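Local atomic coordinates of hydrazine synthase subunit alpha (Candidatus Kuenenia stuttgartiensis, PDB entry 5C2V), a protein that forms part of hydrazine synthase, in which it carries out the second half-reaction, condensing hydroxylamine with ammonia to give hydrazine. Residues Ala315-Trp318 against Lys324-Glu327; Ile506-Val511 against Arg595-Asp600. All blocks are in the same frame, centred on the assembly; numbering follows the deposited sequence.

Contact 1: Ala315-Trp318 against Lys324-Glu327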
loop_
_atom_site.group_PDB
_atom_site.type_symbol
_atom_site.label_atom_id
_atom_site.label_comp_id
_atom_site.label_asym_id
_atom_site.label_seq_id
_atom_site.Cartn_x
_atom_site.Cartn_y
_atom_site.Cartn_z
ATOM N N ALA D 315 -11.840 -14.680 -9.815
ATOM C CA ALA D 315 -13.107 -14.419 -10.486
ATOM C C ALA D 315 -13.867 -13.233 -9.899
ATOM O O ALA D 315 -13.899 -13.041 -8.683
ATOM C CB ALA D 315 -13.982 -15.666 -10.448
ATOM N N VAL D 316 -14.479 -12.443 -10.778
ATOM C CA VAL D 316 -15.383 -11.370 -10.365
ATOM C C VAL D 316 -16.590 -11.337 -11.297
ATOM O O VAL D 316 -16.434 -11.412 -12.512
ATOM C CB VAL D 316 -14.694 -9.983 -10.361
ATOM C CG1 VAL D 316 -13.757 -9.849 -9.172
ATOM C CG2 VAL D 316 -13.947 -9.741 -11.666
ATOM N N SER D 317 -17.787 -11.230 -10.727
ATOM C CA SER D 317 -19.018 -11.264 -11.517
ATOM C C SER D 317 -19.026 -10.187 -12.599
ATOM O O SER D 317 -18.696 -9.032 -12.337
ATOM C CB SER D 317 -20.242 -11.100 -10.616
ATOM O OG SER D 317 -20.441 -9.741 -10.268
ATOM N N TRP D 318 -19.394 -10.578 -13.815
ATOM C CA TRP D 318 -19.437 -9.646 -14.935
ATOM C C TRP D 318 -20.511 -8.583 -14.738
ATOM O O TRP D 318 -20.318 -7.419 -15.091
ATOM C CB TRP D 318 -19.680 -10.391 -16.249
ATOM C CG TRP D 318 -20.257 -9.514 -17.316
ATOM C CD1 TRP D 318 -21.562 -9.454 -17.708
ATOM C CD2 TRP D 318 -19.554 -8.552 -18.113
ATOM N NE1 TRP D 318 -21.714 -8.523 -18.707
ATOM C CE2 TRP D 318 -20.496 -7.955 -18.973
ATOM C CE3 TRP D 318 -18.220 -8.144 -18.186
ATOM C CZ2 TRP D 318 -20.146 -6.971 -19.894
ATOM C CZ3 TRP D 318 -17.874 -7.167 -19.102
ATOM C CH2 TRP D 318 -18.833 -6.591 -19.943
ATOM N N LYS D 324 -17.037 -7.033 -3.611
ATOM C CA LYS D 324 -17.994 -7.886 -2.915
ATOM C C LYS D 324 -18.231 -9.200 -3.658
ATOM O O LYS D 324 -18.616 -10.200 -3.052
ATOM C CB LYS D 324 -19.319 -7.143 -2.708
ATOM C CG LYS D 324 -19.991 -6.679 -3.991
ATOM C CD LYS D 324 -21.235 -5.851 -3.697
ATOM C CE LYS D 324 -20.884 -4.548 -2.994
ATOM N NZ LYS D 324 -22.091 -3.719 -2.721
ATOM N N THR D 325 -18.008 -9.193 -4.969
ATOM C CA THR D 325 -18.168 -10.400 -5.775
ATOM C C THR D 325 -16.848 -11.129 -6.035
ATOM O O THR D 325 -16.834 -12.180 -6.676
ATOM C CB THR D 325 -18.827 -10.082 -7.132
ATOM O OG1 THR D 325 -17.918 -9.332 -7.948
ATOM C CG2 THR D 325 -20.108 -9.286 -6.931
ATOM N N TYR D 326 -15.743 -10.575 -5.542
ATOM C CA TYR D 326 -14.426 -11.170 -5.766
ATOM C C TYR D 326 -14.272 -12.490 -5.016
ATOM O O TYR D 326 -14.805 -12.655 -3.919
ATOM C CB TYR D 326 -13.315 -10.198 -5.348
ATOM C CG TYR D 326 -11.909 -10.729 -5.556
ATOM C CD1 TYR D 326 -11.247 -11.418 -4.547
ATOM C CD2 TYR D 326 -11.243 -10.535 -6.759
ATOM C CE1 TYR D 326 -9.965 -11.904 -4.733
ATOM C CE2 TYR D 326 -9.959 -11.017 -6.954
ATOM C CZ TYR D 326 -9.325 -11.699 -5.937
ATOM O OH TYR D 326 -8.050 -12.180 -6.124
ATOM N N GLU D 327 -13.542 -13.429 -5.614
ATOM C CA GLU D 327 -13.277 -14.713 -4.972
ATOM C C GLU D 327 -11.998 -15.372 -5.488
ATOM O O GLU D 327 -11.530 -15.072 -6.588
ATOM C CB GLU D 327 -14.461 -15.661 -5.170
ATOM C CG GLU D 327 -14.823 -15.911 -6.624
ATOM C CD GLU D 327 -15.948 -16.916 -6.776
ATOM O OE1 GLU D 327 -16.096 -17.782 -5.887
ATOM O OE2 GLU D 327 -16.685 -16.840 -7.781
#
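Thr-325 holds OG1 between its backbone N and carbonyl carbon (chi1 69°), and Ser-317 places its OG likewise (chi1 79°), which brings the two short side chains together. CG2 of Thr-325 lies 3.4 Å from OG of Ser-317, while OG1 of Thr-325 receives a weak bond from the backbone N of Ser-317. The stronger partner of that threonine hydroxyl is the carbonyl O of Phe-322, within the turn joining the segments.

Further along, a hydrogen-bonded antiparallel pair zips Ala-315 to Glu-327: Glu-327 N reaches Ala-315 O at 3.1 Å, and Ala-315 N returns a bond of 3.3 Å to Glu-327 O. CA of Tyr-326 adds a CA-H...O contact to the same Ala-315 O. Here strand 312-317 meets 327-328, an outer strand of a four-stranded antiparallel sheet, consistent with a blade of the six-bladed beta-propeller.

On one face of this sheet CB of Ala-315 touches CG of Glu-327, whose carboxylate goes on to a salt bridge with Lys-297. Val-316 crosses the Tyr-326 side chain obliquely, its CG1 meeting CD2 at the ring edge at 3.6 Å. Both residues also rest on Tyr-273 of strand 270-273, and Lys-324 makes a salt bridge to Asp-310 of the beta subunit.

Contact 2: Ile506-Val511 against Arg595-Asp600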
loop_
_atom_site.group_PDB
_atom_site.type_symbol
_atom_site.label_atom_id
_atom_site.label_comp_id
_atom_site.label_asym_id
_atom_site.label_seq_id
_atom_site.Cartn_x
_atom_site.Cartn_y
_atom_site.Cartn_z
ATOM N N ILE D 506 -0.395 18.612 -26.075
ATOM C CA ILE D 506 -1.419 18.690 -27.110
ATOM C C ILE D 506 -1.963 20.108 -27.127
ATOM O O ILE D 506 -2.083 20.727 -28.186
ATOM C CB ILE D 506 -2.566 17.686 -26.879
ATOM C CG1 ILE D 506 -2.186 16.312 -27.424
ATOM C CG2 ILE D 506 -3.845 18.162 -27.551
ATOM C CD1 ILE D 506 -3.287 15.286 -27.307
ATOM N N GLY D 507 -2.281 20.627 -25.945
ATOM C CA GLY D 507 -2.708 22.011 -25.848
ATOM C C GLY D 507 -3.620 22.284 -24.672
ATOM O O GLY D 507 -3.996 21.373 -23.950
ATOM N N TYR D 508 -3.999 23.543 -24.495
ATOM C CA TYR D 508 -4.825 23.926 -23.357
ATOM C C TYR D 508 -6.244 24.274 -23.781
ATOM O O TYR D 508 -6.465 24.763 -24.888
ATOM C CB TYR D 508 -4.206 25.113 -22.623
ATOM C CG TYR D 508 -2.869 24.827 -21.980
ATOM C CD1 TYR D 508 -2.785 24.477 -20.639
ATOM C CD2 TYR D 508 -1.689 24.930 -22.707
ATOM C CE1 TYR D 508 -1.565 24.232 -20.041
ATOM C CE2 TYR D 508 -0.464 24.685 -22.117
ATOM C CZ TYR D 508 -0.409 24.333 -20.784
ATOM O OH TYR D 508 0.807 24.085 -20.190
ATOM N N GLN D 509 -7.206 24.020 -22.899
ATOM C CA GLN D 509 -8.590 24.391 -23.181
ATOM C C GLN D 509 -9.267 24.982 -21.950
ATOM O O GLN D 509 -9.139 24.448 -20.855
ATOM C CB GLN D 509 -9.379 23.182 -23.683
ATOM C CG GLN D 509 -10.757 23.535 -24.213
ATOM C CD GLN D 509 -10.697 24.509 -25.372
ATOM O OE1 GLN D 509 -11.431 25.497 -25.406
ATOM N NE2 GLN D 509 -9.820 24.235 -26.331
ATOM N N TYR D 510 -9.996 26.080 -22.128
ATOM C CA TYR D 510 -10.625 26.751 -20.994
ATOM C C TYR D 510 -11.753 25.917 -20.390
ATOM O O TYR D 510 -12.305 25.031 -21.041
ATOM C CB TYR D 510 -11.151 28.132 -21.402
ATOM C CG TYR D 510 -12.229 28.124 -22.467
ATOM C CD1 TYR D 510 -13.572 28.010 -22.126
ATOM C CD2 TYR D 510 -11.905 28.255 -23.811
ATOM C CE1 TYR D 510 -14.559 28.010 -23.095
ATOM C CE2 TYR D 510 -12.886 28.257 -24.786
ATOM C CZ TYR D 510 -14.211 28.134 -24.423
ATOM O OH TYR D 510 -15.189 28.136 -25.389
ATOM N N VAL D 511 -12.079 26.209 -19.134
ATOM C CA VAL D 511 -13.149 25.514 -18.428
ATOM C C VAL D 511 -14.251 26.495 -18.034
ATOM O O VAL D 511 -13.973 27.585 -17.536
ATOM C CB VAL D 511 -12.616 24.795 -17.167
ATOM C CG1 VAL D 511 -13.761 24.219 -16.347
ATOM C CG2 VAL D 511 -11.640 23.698 -17.557
ATOM N N ARG D 595 -2.460 26.558 -27.970
ATOM C CA ARG D 595 -1.045 26.297 -27.732
ATOM C C ARG D 595 -0.516 26.968 -26.464
ATOM O O ARG D 595 0.226 26.354 -25.698
ATOM C CB ARG D 595 -0.218 26.743 -28.941
ATOM C CG ARG D 595 1.282 26.763 -28.698
ATOM C CD ARG D 595 2.058 26.953 -29.989
ATOM N NE ARG D 595 2.363 25.681 -30.636
ATOM C CZ ARG D 595 3.596 25.223 -30.830
ATOM N NH1 ARG D 595 4.640 25.937 -30.433
ATOM N NH2 ARG D 595 3.784 24.054 -31.425
ATOM N N TYR D 596 -0.902 28.221 -26.236
ATOM C CA TYR D 596 -0.336 28.987 -25.126
ATOM C C TYR D 596 -1.377 29.480 -24.123
ATOM O O TYR D 596 -2.576 29.252 -24.287
ATOM C CB TYR D 596 0.447 30.187 -25.664
ATOM C CG TYR D 596 1.669 29.820 -26.476
ATOM C CD1 TYR D 596 2.528 28.810 -26.060
ATOM C CD2 TYR D 596 1.961 30.483 -27.659
ATOM C CE1 TYR D 596 3.647 28.476 -26.801
ATOM C CE2 TYR D 596 3.074 30.155 -28.407
ATOM C CZ TYR D 596 3.914 29.151 -27.974
ATOM O OH TYR D 596 5.024 28.823 -28.719
ATOM N N LEU D 597 -0.898 30.163 -23.085
ATOM C CA LEU D 597 -1.764 30.798 -22.098
ATOM C C LEU D 597 -1.536 32.298 -22.034
ATOM O O LEU D 597 -0.478 32.796 -22.419
ATOM C CB LEU D 597 -1.543 30.208 -20.703
ATOM C CG LEU D 597 -2.508 29.111 -20.264
ATOM C CD1 LEU D 597 -2.129 27.844 -20.962
ATOM C CD2 LEU D 597 -2.489 28.924 -18.755
ATOM N N LYS D 598 -2.539 33.009 -21.537
ATOM C CA LYS D 598 -2.397 34.422 -21.235
ATOM C C LYS D 598 -2.609 34.641 -19.743
ATOM O O LYS D 598 -3.567 34.123 -19.162
ATOM C CB LYS D 598 -3.380 35.261 -22.053
ATOM C CG LYS D 598 -3.059 35.308 -23.538
ATOM C CD LYS D 598 -3.915 36.333 -24.261
ATOM C CE LYS D 598 -5.383 35.945 -24.242
ATOM N NZ LYS D 598 -6.210 36.893 -25.038
ATOM N N PHE D 599 -1.698 35.392 -19.132
ATOM C CA PHE D 599 -1.782 35.727 -17.715
ATOM C C PHE D 599 -1.883 37.236 -17.530
ATOM O O PHE D 599 -1.468 38.002 -18.400
ATOM C CB PHE D 599 -0.565 35.197 -16.950
ATOM C CG PHE D 599 -0.351 33.716 -17.088
ATOM C CD1 PHE D 599 -0.976 32.829 -16.228
ATOM C CD2 PHE D 599 0.491 33.213 -18.066
ATOM C CE1 PHE D 599 -0.775 31.467 -16.348
ATOM C CE2 PHE D 599 0.697 31.853 -18.190
ATOM C CZ PHE D 599 0.063 30.979 -17.330
ATOM N N ASP D 600 -2.429 37.660 -16.395
ATOM C CA ASP D 600 -2.465 39.079 -16.062
ATOM C C ASP D 600 -1.145 39.515 -15.434
ATOM O O ASP D 600 -0.170 38.763 -15.435
ATOM C CB ASP D 600 -3.638 39.391 -15.124
ATOM C CG ASP D 600 -3.680 38.485 -13.904
ATOM O OD1 ASP D 600 -2.618 37.994 -13.468
ATOM O OD2 ASP D 600 -4.790 38.267 -13.373
#
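Leu-597 lays a single methyl group, CD1, over one face of the Tyr-508 ring. CD1 of Leu-597 sits 3.3 Å from the centroid of the Tyr-508 ring, and the line joining them leans 15° from the ring normal, so this is a CH-pi contact over the middle of the ring. The two side chains cross at about a right angle, and of the leucine branches it is CD1 that does the touching. Tyr-508 offers this face because its CG lies beside the backbone N and anti to the carbonyl carbon (chi1 -65°), which leaves the ring with one face under CD1 of Leu-597. At the ring edge, near its plane, the carbonyl O of Arg-595 lies 3.8 Å from CD2 of Tyr-508; a weak hydrogen bond from Arg-642 also reaches that oxygen. The phenol OH is held from beyond the segments, by Glu-759 of helix 751-762 and by Arg-463.

The contact joins an outer strand of the antiparallel sheet of the middle domain, 503-510, to the hairpin formed by strands 596-599 and 605-609. Each partner carries a classic beta bulge beside the meeting point: Ile-506 and Gly-507 face Ile-464, and Arg-595 and Tyr-596 face Lys-609. No hydrogen bond links the two segments, although the backbone of Tyr-508 is bonded to Phe-594, the residue just before Arg-595.

Away from the tyrosine ring the packing is looser. The side chains of Arg-595 and Tyr-596 leave the contact and pair with each other instead: CG of Arg-595 lies 3.4 Å above the centre of the Tyr-596 ring, and its NH1 makes a weak bond of 3.4 Å to the Tyr-596 OH. Lys-598 is exposed to solvent, and its side chain touches Lys-606 and Lys-609 of strand 605-609.

In the fold
The two contacts lie in different parts of the chain and follow one another in sequence, contact 1 closing before contact 2 opens. Their centres are 44 Å apart and their nearest atoms about 28 Å apart, so neither touches the other. Contact 1 is a local pairing across a short turn at the border with the beta subunit, whereas contact 2 bridges 83 intervening residues and meets no other protein chain. Both are away from the annotated metal and heme sites; in contact 2 the Tyr-508 side chain is about 13 Å from a bound heme c and does not contact it.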